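Local atomic coordinates of acyl-CoA thioester hydrolase HI0827 (Haemophilus influenzae Rd KW20, PDB entry 3BJK), a protein that probably hydrolyses a broad range of acyl-coenzyme A thioesters, working as a hexamer of hotdog-fold subunits arranged as a trimer of dimers. Residues G75-C80 and K101-E106; L85-S90 and I133-N138; E97-K102 and R111-D116. The protein carries 1 engineered substitution. All coordinates share one frame; numbering follows the deposited sequence.

Interaction 1: residues G75-C80 and K101-E106; sequences GDVVCC and KKVASE
Val77 lays its CG2 methyl across the forked tip of Val103, the two side chains crossing at about a right angle. Val77 CG2 is 3.7 Å from Val103 CG1 and 3.8 Å from Val103 CG2, so one methyl meets both branches. With Val77 CG1 anti to the backbone N (chi1 173°), CG2 falls beside that N and is the branch that makes this contact. The contact lies just past the end of an antiparallel pairing. Val77 and Lys101 form a hydrogen-bonded pair in which Val77 N reaches Lys101 O at 3.0 Å and Lys101 N reaches Val77 O at 2.9 Å, both donors in the carbonyl plane. Beyond this pair the chains separate, and water takes over: one molecule donates to Gly75 O at 2.8 Å and accepts from Ala104 N. Gly75 has a positive phi (91°), where a CB would jam against the preceding carbonyl oxygen. Charge closes the other flank. Lys102 starts out pointing away, but bends at chi2 (-54°) and chi3 to run alongside Asp76, and Lys102 NZ meets the syn lone pair of Asp76 OD1 at 2.8 Å in a salt bridge. The second oxygen, Asp76 OD2, accepts from Ser73 N and from another water, which also takes a weak bond from Lys102 NZ. With both oxygens engaged, this buried carboxylate is probably held ionised and fixed in rotation. Strand 77-87 here lies between strands 15-21 and 91-101 of the hotdog sheet. Val77 touches Arg19 and Leu21 of the former and Ile48 in helix 35-54 of the second subunit. That same helix brings Lys51 against Val103 and Glu52 to a salt bridge with NZ of the extended Lys101.

Interaction 2: residues L85-S90 and I133-N138; sequences LKVGRS and IPRENN
Ile133 reaches from the loop after strand 111-123 into the turn that follows strand 77-87. Its CB lies 3.6 Å from Arg89 O. CG1, anti to the carbonyl carbon (chi1 -66°), passes the same oxygen, with Ile133 CG1 3.7 Å from Arg89 O. The terminal CD1 touches Ser90 O at 3.6 Å and ends 3.8 Å from Val87 CG1, where the two side chains cross obliquely. The backbone of the same residue fixes this position: Ile133 N donates to Arg89 O at 2.9 Å, approaching nearly along the C=O axis (C=O...donor angle 169°). Arg89 O thus takes the amide while lying beside the first two carbons of the side chain. A second arm comes from Arg135, which bends at chi2 (-93°) and slides past Val87 in the opposite direction. Arg135 NH2 lies 3.4 Å from Val87 CG1. Its guanidinium presents an edge to the turn, with Gly88 O near its plane and only 2.5 Å from Arg135 NH2, a very short approach. Behind these two residues the loop folds back on itself. Asn138 ND2 donates to Pro134 O at 2.7 Å, with the acceptor in the amide plane, while Asn138 OD1 accepts from Leu141 N as the N-cap of helix 139-148. Asn138 ND2 also bonds Ile53 O, at the end of helix 35-54. The contact therefore ties the turn between strands 77-87 and 91-101 to the start of the C-terminal helix, at the surface of the subunit. Ile133 packs on Ile92 of strand 91-101 and Ala123 of strand 111-123, while Leu141 of helix 139-148 touches both Val87 and Arg135.

Interaction 3: residues E97-K102 and R111-D116; sequences EVWVKK and RYCVTD
Backbone hydrogen bonds join the two strands of this antiparallel hairpin, interrupted by a classic beta bulge. Val114 and Thr115 both face Val98: Val98 O accepts from Val114 N at 2.7 Å and, weakly, from Thr115 N at 3.4 Å. Val98 N returns a bond to Thr115 O from above the carbonyl plane (32° out of it). Beyond the bulge, Val100 and Tyr112 form a regular hydrogen-bonded pair, Val100 N reaching Tyr112 O at 3.0 Å.

The aromatic contact is on the opposite side of the sheet from Val98. Cys113 lies over one face of the Trp99 indole, its CB 3.9 Å from the centroid of the Trp99 six-membered ring (CH-pi) and its SG 4.3 Å from that of the five-membered ring (sulfur-aromatic). Trp99 NE1 fixes the ring's rotation by donating within its plane to Glu97 OE1 at 2.8 Å.

Apolar packing centres on Val114, whose methyls are shared out: Val114 CG2 meets Val98 CG1 at 3.6 Å, and Val114 CG1 meets Val100 CG2.

At the Lys101-Arg111 pair two positively charged side chains run alongside each other, Lys101 CE over a face of the Arg111 guanidinium and Lys101 NZ 3.2 Å from Arg111 NH1. Glu52 of the second subunit, salt-bridged to Lys101 NZ, probably offsets the repulsion.

Strand 91-101 is flanked on its other edge by strand 77-87, whose Tyr81 ring meets Trp99 nearly perpendicularly. Val98 and Thr115 face the central helix 35-54, both resting on Met42.

How the interactions relate
Interactions 1 and 3 are neighbours in one sheet and share Lys101 and Lys102, while interaction 2 lies across the chain's centre, its own centre about 35 Å from that of interaction 1 and 29 Å from that of interaction 3. Interaction 3 is the buried one, built from strand pairing, a cysteine over an indole face and valines. Interaction 1, partly buried, is where pairing frays into a loop, so water bridges and a salt bridge replace strand bonds, and the second subunit comes close. Interaction 2 uses the far end of strand 77-87 at the surface, where a lone backbone bond, one isoleucine and an arginine join the strand's end and turn to the loop before the last helix without help from another subunit.

Interaction 1: residues G75-C80 and K101-E106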
loop_
_atom_site.group_PDB
_atom_site.type_symbol
_atom_site.label_atom_id
_atom_site.label_comp_id
_atom_site.label_asym_id
_atom_site.label_seq_id
_atom_site.Cartn_x
_atom_site.Cartn_y
_atom_site.Cartn_z
ATOM N N GLY C 75 -6.652 -13.893 7.685
ATOM C CA GLY C 75 -8.014 -14.147 8.130
ATOM C C GLY C 75 -8.185 -14.209 9.652
ATOM O O GLY C 75 -9.329 -14.216 10.107
ATOM N N ASP C 76 -7.080 -14.265 10.419
ATOM C CA ASP C 76 -7.104 -14.192 11.895
ATOM C C ASP C 76 -7.568 -12.772 12.284
ATOM O O ASP C 76 -7.212 -11.812 11.642
ATOM C CB ASP C 76 -5.675 -14.352 12.503
ATOM C CG ASP C 76 -5.172 -15.793 12.542
ATOM O OD1 ASP C 76 -5.906 -16.740 12.191
ATOM O OD2 ASP C 76 -3.979 -15.948 12.909
ATOM N N VAL C 77 -8.341 -12.665 13.352
ATOM C CA VAL C 77 -8.622 -11.385 13.988
ATOM C C VAL C 77 -7.427 -11.116 14.880
ATOM O O VAL C 77 -7.001 -12.014 15.606
ATOM C CB VAL C 77 -9.901 -11.430 14.793
ATOM C CG1 VAL C 77 -10.081 -10.141 15.592
ATOM C CG2 VAL C 77 -11.087 -11.701 13.895
ATOM N N VAL C 78 -6.868 -9.905 14.791
ATOM C CA VAL C 78 -5.665 -9.531 15.513
ATOM C C VAL C 78 -5.960 -8.342 16.453
ATOM O O VAL C 78 -6.400 -7.277 15.986
ATOM C CB VAL C 78 -4.514 -9.204 14.553
ATOM C CG1 VAL C 78 -3.209 -8.796 15.319
ATOM C CG2 VAL C 78 -4.250 -10.400 13.609
ATOM N N CYS C 79 -5.758 -8.566 17.760
ATOM C CA CYS C 79 -5.933 -7.555 18.834
ATOM C C CYS C 79 -4.616 -7.221 19.482
ATOM O O CYS C 79 -3.816 -8.143 19.716
ATOM C CB CYS C 79 -6.810 -8.095 19.952
ATOM S SG CYS C 79 -8.429 -8.549 19.427
ATOM N N CYS C 80 -4.440 -5.946 19.868
ATOM C CA CYS C 80 -3.254 -5.481 20.622
ATOM C C CYS C 80 -3.736 -4.925 21.951
ATOM O O CYS C 80 -4.641 -4.116 21.969
ATOM C CB CYS C 80 -2.475 -4.411 19.873
ATOM S SG CYS C 80 -1.641 -5.000 18.369
ATOM N N LYS C 101 -7.610 -14.256 17.344
ATOM C CA LYS C 101 -8.833 -15.065 17.450
ATOM C C LYS C 101 -9.168 -15.703 16.095
ATOM O O LYS C 101 -9.237 -14.994 15.074
ATOM C CB LYS C 101 -9.995 -14.175 17.921
ATOM C CG LYS C 101 -11.340 -14.886 18.160
ATOM C CD LYS C 101 -12.431 -13.840 18.504
ATOM C CE LYS C 101 -13.729 -14.419 18.871
ATOM N NZ LYS C 101 -14.749 -13.415 19.312
ATOM N N LYS C 102 -9.351 -17.028 16.095
ATOM C CA LYS C 102 -9.777 -17.787 14.920
ATOM C C LYS C 102 -11.301 -17.686 14.803
ATOM O O LYS C 102 -12.035 -18.223 15.641
ATOM C CB LYS C 102 -9.444 -19.291 15.052
ATOM C CG LYS C 102 -7.998 -19.651 15.346
ATOM C CD LYS C 102 -7.089 -19.031 14.349
ATOM C CE LYS C 102 -6.006 -19.992 13.879
ATOM N NZ LYS C 102 -5.186 -19.339 12.796
ATOM N N VAL C 103 -11.759 -17.029 13.745
ATOM C CA VAL C 103 -13.210 -16.848 13.472
ATOM C C VAL C 103 -13.670 -17.552 12.196
ATOM O O VAL C 103 -14.862 -17.894 12.077
ATOM C CB VAL C 103 -13.598 -15.341 13.400
ATOM C CG1 VAL C 103 -13.265 -14.636 14.722
ATOM C CG2 VAL C 103 -12.858 -14.626 12.248
ATOM N N ALA C 104 -12.747 -17.753 11.246
ATOM C CA ALA C 104 -13.065 -18.443 9.976
ATOM C C ALA C 104 -11.992 -19.444 9.528
ATOM O O ALA C 104 -12.010 -19.904 8.377
ATOM C CB ALA C 104 -13.333 -17.437 8.864
ATOM N N SER C 105 -11.089 -19.794 10.443
ATOM C CA SER C 105 -10.164 -20.913 10.283
ATOM C C SER C 105 -10.318 -21.797 11.510
ATOM O O SER C 105 -10.904 -21.376 12.496
ATOM C CB SER C 105 -8.739 -20.405 10.227
ATOM O OG SER C 105 -8.182 -20.428 11.531
ATOM N N GLU C 106 -9.793 -23.020 11.459
ATOM C CA GLU C 106 -9.963 -23.971 12.557
ATOM C C GLU C 106 -8.781 -23.927 13.525
ATOM O O GLU C 106 -7.646 -23.652 13.112
ATOM C CB GLU C 106 -10.166 -25.391 12.015
ATOM C CG GLU C 106 -11.472 -25.564 11.265
ATOM C CD GLU C 106 -12.687 -25.707 12.188
ATOM O OE1 GLU C 106 -12.628 -25.239 13.349
ATOM O OE2 GLU C 106 -13.705 -26.303 11.754
HETATM O O HOH W 1 -10.066 -16.646 11.255
HETATM O O HOH W 2 -2.406 -17.814 13.743
#

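Interaction 2: residues L85-S90 and I133-N138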
loop_
_atom_site.group_PDB
_atom_site.type_symbol
_atom_site.label_atom_id
_atom_site.label_comp_id
_atom_site.label_asym_id
_atom_site.label_seq_id
_atom_site.Cartn_x
_atom_site.Cartn_y
_atom_site.Cartn_z
ATOM N N LEU C 85 3.332 0.394 32.298
ATOM C CA LEU C 85 4.223 -0.095 33.337
ATOM C C LEU C 85 4.814 1.020 34.211
ATOM O O LEU C 85 5.123 0.810 35.389
ATOM C CB LEU C 85 5.374 -0.882 32.684
ATOM C CG LEU C 85 5.042 -2.185 31.911
ATOM C CD1 LEU C 85 6.305 -2.952 31.467
ATOM C CD2 LEU C 85 4.171 -3.078 32.784
ATOM N N LYS C 86 4.958 2.204 33.628
ATOM C CA LYS C 86 5.712 3.293 34.213
ATOM C C LYS C 86 5.496 4.588 33.448
ATOM O O LYS C 86 5.443 4.602 32.222
ATOM C CB LYS C 86 7.207 2.944 34.235
ATOM C CG LYS C 86 8.018 3.811 35.110
ATOM C CD LYS C 86 9.486 3.525 34.970
ATOM C CE LYS C 86 10.272 4.654 35.567
ATOM N NZ LYS C 86 10.132 4.679 37.043
ATOM N N VAL C 87 5.350 5.677 34.186
ATOM C CA VAL C 87 5.168 6.997 33.596
ATOM C C VAL C 87 6.207 7.926 34.233
ATOM O O VAL C 87 6.257 8.030 35.432
ATOM C CB VAL C 87 3.758 7.582 33.883
ATOM C CG1 VAL C 87 3.593 8.965 33.185
ATOM C CG2 VAL C 87 2.671 6.608 33.456
ATOM N N GLY C 88 7.017 8.594 33.423
ATOM C CA GLY C 88 8.028 9.500 33.931
ATOM C C GLY C 88 7.487 10.902 33.871
ATOM O O GLY C 88 6.285 11.132 33.730
ATOM N N ARG C 89 8.385 11.864 33.975
ATOM C CA ARG C 89 8.019 13.245 33.692
ATOM C C ARG C 89 7.493 13.417 32.243
ATOM O O ARG C 89 6.528 14.144 31.976
ATOM C CB ARG C 89 9.271 14.068 33.950
ATOM C CG ARG C 89 9.161 15.553 33.874
ATOM C CD ARG C 89 10.550 16.078 34.248
ATOM N NE ARG C 89 10.789 17.475 33.888
ATOM C CZ ARG C 89 12.006 18.035 33.826
ATOM N NH1 ARG C 89 13.124 17.318 34.099
ATOM N NH2 ARG C 89 12.110 19.329 33.504
ATOM N N SER C 90 8.129 12.724 31.311
ATOM C CA SER C 90 7.777 12.798 29.908
ATOM C C SER C 90 7.637 11.407 29.271
ATOM O O SER C 90 6.974 11.244 28.235
ATOM C CB SER C 90 8.833 13.629 29.164
ATOM O OG SER C 90 10.145 13.041 29.274
ATOM N N ILE C 133 4.319 15.601 30.834
ATOM C CA ILE C 133 2.972 15.049 30.868
ATOM C C ILE C 133 2.140 15.804 31.910
ATOM O O ILE C 133 2.576 15.930 33.049
ATOM C CB ILE C 133 3.019 13.561 31.202
ATOM C CG1 ILE C 133 3.721 12.803 30.050
ATOM C CG2 ILE C 133 1.618 13.012 31.401
ATOM C CD1 ILE C 133 4.082 11.467 30.393
ATOM N N PRO C 134 0.947 16.314 31.516
ATOM C CA PRO C 134 0.119 17.037 32.477
ATOM C C PRO C 134 -0.385 16.107 33.562
ATOM O O PRO C 134 -0.943 15.058 33.265
ATOM C CB PRO C 134 -1.050 17.593 31.634
ATOM C CG PRO C 134 -1.120 16.765 30.458
ATOM C CD PRO C 134 0.294 16.241 30.196
ATOM N N ARG C 135 -0.187 16.507 34.813
ATOM C CA ARG C 135 -0.506 15.673 35.968
ATOM C C ARG C 135 -1.851 16.048 36.578
ATOM O O ARG C 135 -2.512 15.214 37.177
ATOM C CB ARG C 135 0.587 15.824 37.018
ATOM C CG ARG C 135 1.942 15.390 36.551
ATOM C CD ARG C 135 2.171 13.955 36.913
ATOM N NE ARG C 135 3.080 13.294 35.999
ATOM C CZ ARG C 135 3.505 12.047 36.159
ATOM N NH1 ARG C 135 3.088 11.297 37.179
ATOM N NH2 ARG C 135 4.332 11.532 35.263
ATOM N N GLU C 136 -2.232 17.313 36.425
ATOM C CA GLU C 136 -3.511 17.840 36.906
ATOM C C GLU C 136 -4.654 17.615 35.884
ATOM O O GLU C 136 -4.482 17.822 34.679
ATOM C CB GLU C 136 -3.338 19.341 37.268
ATOM C CG GLU C 136 -3.360 20.382 36.091
ATOM C CD GLU C 136 -2.436 20.034 34.855
ATOM O OE1 GLU C 136 -1.314 19.336 34.979
ATOM O OE2 GLU C 136 -2.858 20.470 33.722
ATOM N N ASN C 137 -5.811 17.188 36.398
ATOM C CA ASN C 137 -7.010 16.885 35.605
ATOM C C ASN C 137 -6.761 15.883 34.496
ATOM O O ASN C 137 -7.342 16.013 33.412
ATOM C CB ASN C 137 -7.636 18.155 34.977
ATOM C CG ASN C 137 -7.640 19.356 35.903
ATOM O OD1 ASN C 137 -7.619 19.236 37.134
ATOM N ND2 ASN C 137 -7.664 20.537 35.303
ATOM N N ASN C 138 -5.897 14.899 34.762
ATOM C CA ASN C 138 -5.543 13.882 33.786
ATOM C C ASN C 138 -6.078 12.498 34.191
ATOM O O ASN C 138 -5.381 11.707 34.814
ATOM C CB ASN C 138 -4.011 13.868 33.550
ATOM C CG ASN C 138 -3.600 13.015 32.335
ATOM O OD1 ASN C 138 -4.363 12.160 31.882
ATOM N ND2 ASN C 138 -2.365 13.219 31.837
#

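Interaction 3: residues E97-K102 and R111-D116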
loop_
_atom_site.group_PDB
_atom_site.type_symbol
_atom_site.label_atom_id
_atom_site.label_comp_id
_atom_site.label_asym_id
_atom_site.label_seq_id
_atom_site.Cartn_x
_atom_site.Cartn_y
_atom_site.Cartn_z
ATOM N N GLU C 97 0.770 -6.824 24.189
ATOM C CA GLU C 97 0.591 -8.201 23.754
ATOM C C GLU C 97 -0.351 -8.233 22.553
ATOM O O GLU C 97 -1.404 -7.527 22.524
ATOM C CB GLU C 97 -0.044 -9.039 24.805
ATOM C CG GLU C 97 0.697 -9.102 26.138
ATOM C CD GLU C 97 0.084 -10.128 27.093
ATOM O OE1 GLU C 97 -1.150 -10.401 27.026
ATOM O OE2 GLU C 97 0.842 -10.665 27.938
ATOM N N VAL C 98 0.073 -9.006 21.555
ATOM C CA VAL C 98 -0.729 -9.343 20.362
ATOM C C VAL C 98 -1.344 -10.694 20.471
ATOM O O VAL C 98 -0.668 -11.683 20.748
ATOM C CB VAL C 98 0.063 -9.247 19.058
ATOM C CG1 VAL C 98 -0.875 -9.410 17.886
ATOM C CG2 VAL C 98 0.787 -7.914 18.959
ATOM N N TRP C 99 -2.669 -10.697 20.321
ATOM C CA TRP C 99 -3.479 -11.859 20.459
ATOM C C TRP C 99 -4.276 -12.021 19.157
ATOM O O TRP C 99 -4.688 -11.041 18.533
ATOM C CB TRP C 99 -4.445 -11.687 21.645
ATOM C CG TRP C 99 -3.820 -11.834 23.021
ATOM C CD1 TRP C 99 -3.054 -10.905 23.703
ATOM C CD2 TRP C 99 -3.949 -12.945 23.874
ATOM N NE1 TRP C 99 -2.701 -11.400 24.908
ATOM C CE2 TRP C 99 -3.226 -12.653 25.053
ATOM C CE3 TRP C 99 -4.603 -14.185 23.762
ATOM C CZ2 TRP C 99 -3.129 -13.551 26.099
ATOM C CZ3 TRP C 99 -4.504 -15.082 24.814
ATOM C CH2 TRP C 99 -3.779 -14.752 25.975
ATOM N N VAL C 100 -4.475 -13.267 18.794
ATOM C CA VAL C 100 -5.281 -13.679 17.646
ATOM C C VAL C 100 -6.542 -14.419 18.120
ATOM O O VAL C 100 -6.545 -15.115 19.148
ATOM C CB VAL C 100 -4.433 -14.604 16.705
ATOM C CG1 VAL C 100 -5.256 -15.528 15.902
ATOM C CG2 VAL C 100 -3.471 -13.767 15.825
ATOM N N LYS C 101 -7.610 -14.256 17.344
ATOM C CA LYS C 101 -8.833 -15.065 17.450
ATOM C C LYS C 101 -9.168 -15.703 16.095
ATOM O O LYS C 101 -9.237 -14.994 15.074
ATOM C CB LYS C 101 -9.995 -14.175 17.921
ATOM C CG LYS C 101 -11.340 -14.886 18.160
ATOM C CD LYS C 101 -12.431 -13.840 18.504
ATOM C CE LYS C 101 -13.729 -14.419 18.871
ATOM N NZ LYS C 101 -14.749 -13.415 19.312
ATOM N N LYS C 102 -9.351 -17.028 16.095
ATOM C CA LYS C 102 -9.777 -17.787 14.920
ATOM C C LYS C 102 -11.301 -17.686 14.803
ATOM O O LYS C 102 -12.035 -18.223 15.641
ATOM C CB LYS C 102 -9.444 -19.291 15.052
ATOM C CG LYS C 102 -7.998 -19.651 15.346
ATOM C CD LYS C 102 -7.089 -19.031 14.349
ATOM C CE LYS C 102 -6.006 -19.992 13.879
ATOM N NZ LYS C 102 -5.186 -19.339 12.796
ATOM N N ARG C 111 -8.209 -18.638 20.874
ATOM C CA ARG C 111 -7.452 -17.395 21.044
ATOM C C ARG C 111 -6.121 -17.661 21.738
ATOM O O ARG C 111 -6.052 -18.487 22.657
ATOM C CB ARG C 111 -8.199 -16.328 21.866
ATOM C CG ARG C 111 -9.684 -16.203 21.575
ATOM C CD ARG C 111 -10.388 -15.163 22.471
ATOM N NE ARG C 111 -11.804 -15.529 22.648
ATOM C CZ ARG C 111 -12.867 -14.768 22.355
ATOM N NH1 ARG C 111 -12.746 -13.525 21.869
ATOM N NH2 ARG C 111 -14.077 -15.258 22.554
ATOM N N TYR C 112 -5.072 -16.970 21.299
ATOM C CA TYR C 112 -3.778 -17.054 21.958
ATOM C C TYR C 112 -2.838 -15.906 21.621
ATOM O O TYR C 112 -3.051 -15.181 20.647
ATOM C CB TYR C 112 -3.106 -18.389 21.646
ATOM C CG TYR C 112 -3.035 -18.664 20.184
ATOM C CD1 TYR C 112 -2.009 -18.161 19.398
ATOM C CD2 TYR C 112 -4.014 -19.412 19.578
ATOM C CE1 TYR C 112 -1.962 -18.432 18.046
ATOM C CE2 TYR C 112 -3.997 -19.673 18.239
ATOM C CZ TYR C 112 -2.971 -19.204 17.465
ATOM O OH TYR C 112 -2.997 -19.516 16.104
ATOM N N CYS C 113 -1.833 -15.749 22.491
ATOM C CA CYS C 113 -0.874 -14.644 22.417
ATOM C C CYS C 113 0.183 -15.033 21.386
ATOM O O CYS C 113 0.753 -16.111 21.468
ATOM C CB CYS C 113 -0.212 -14.407 23.783
ATOM S SG CYS C 113 0.806 -12.997 23.685
ATOM N N VAL C 114 0.353 -14.206 20.379
ATOM C CA VAL C 114 1.316 -14.457 19.313
ATOM C C VAL C 114 2.601 -13.646 19.432
ATOM O O VAL C 114 3.624 -14.096 18.961
ATOM C CB VAL C 114 0.672 -14.249 17.882
ATOM C CG1 VAL C 114 -0.369 -15.285 17.671
ATOM C CG2 VAL C 114 0.088 -12.860 17.692
ATOM N N THR C 115 2.536 -12.467 20.055
ATOM C CA THR C 115 3.655 -11.500 20.069
ATOM C C THR C 115 3.556 -10.595 21.307
ATOM O O THR C 115 2.426 -10.316 21.848
ATOM C CB THR C 115 3.660 -10.544 18.781
ATOM O OG1 THR C 115 3.241 -11.246 17.606
ATOM C CG2 THR C 115 5.031 -9.971 18.528
ATOM N N ASP C 116 4.730 -10.196 21.826
ATOM C CA ASP C 116 4.766 -9.175 22.864
ATOM C C ASP C 116 5.916 -8.205 22.637
ATOM O O ASP C 116 6.777 -8.435 21.805
ATOM C CB ASP C 116 4.767 -9.748 24.267
ATOM C CG ASP C 116 6.033 -10.544 24.630
ATOM O OD1 ASP C 116 7.192 -10.214 24.263
ATOM O OD2 ASP C 116 5.837 -11.522 25.345
HETATM O O HOH W 3 3.866 -11.717 27.169
#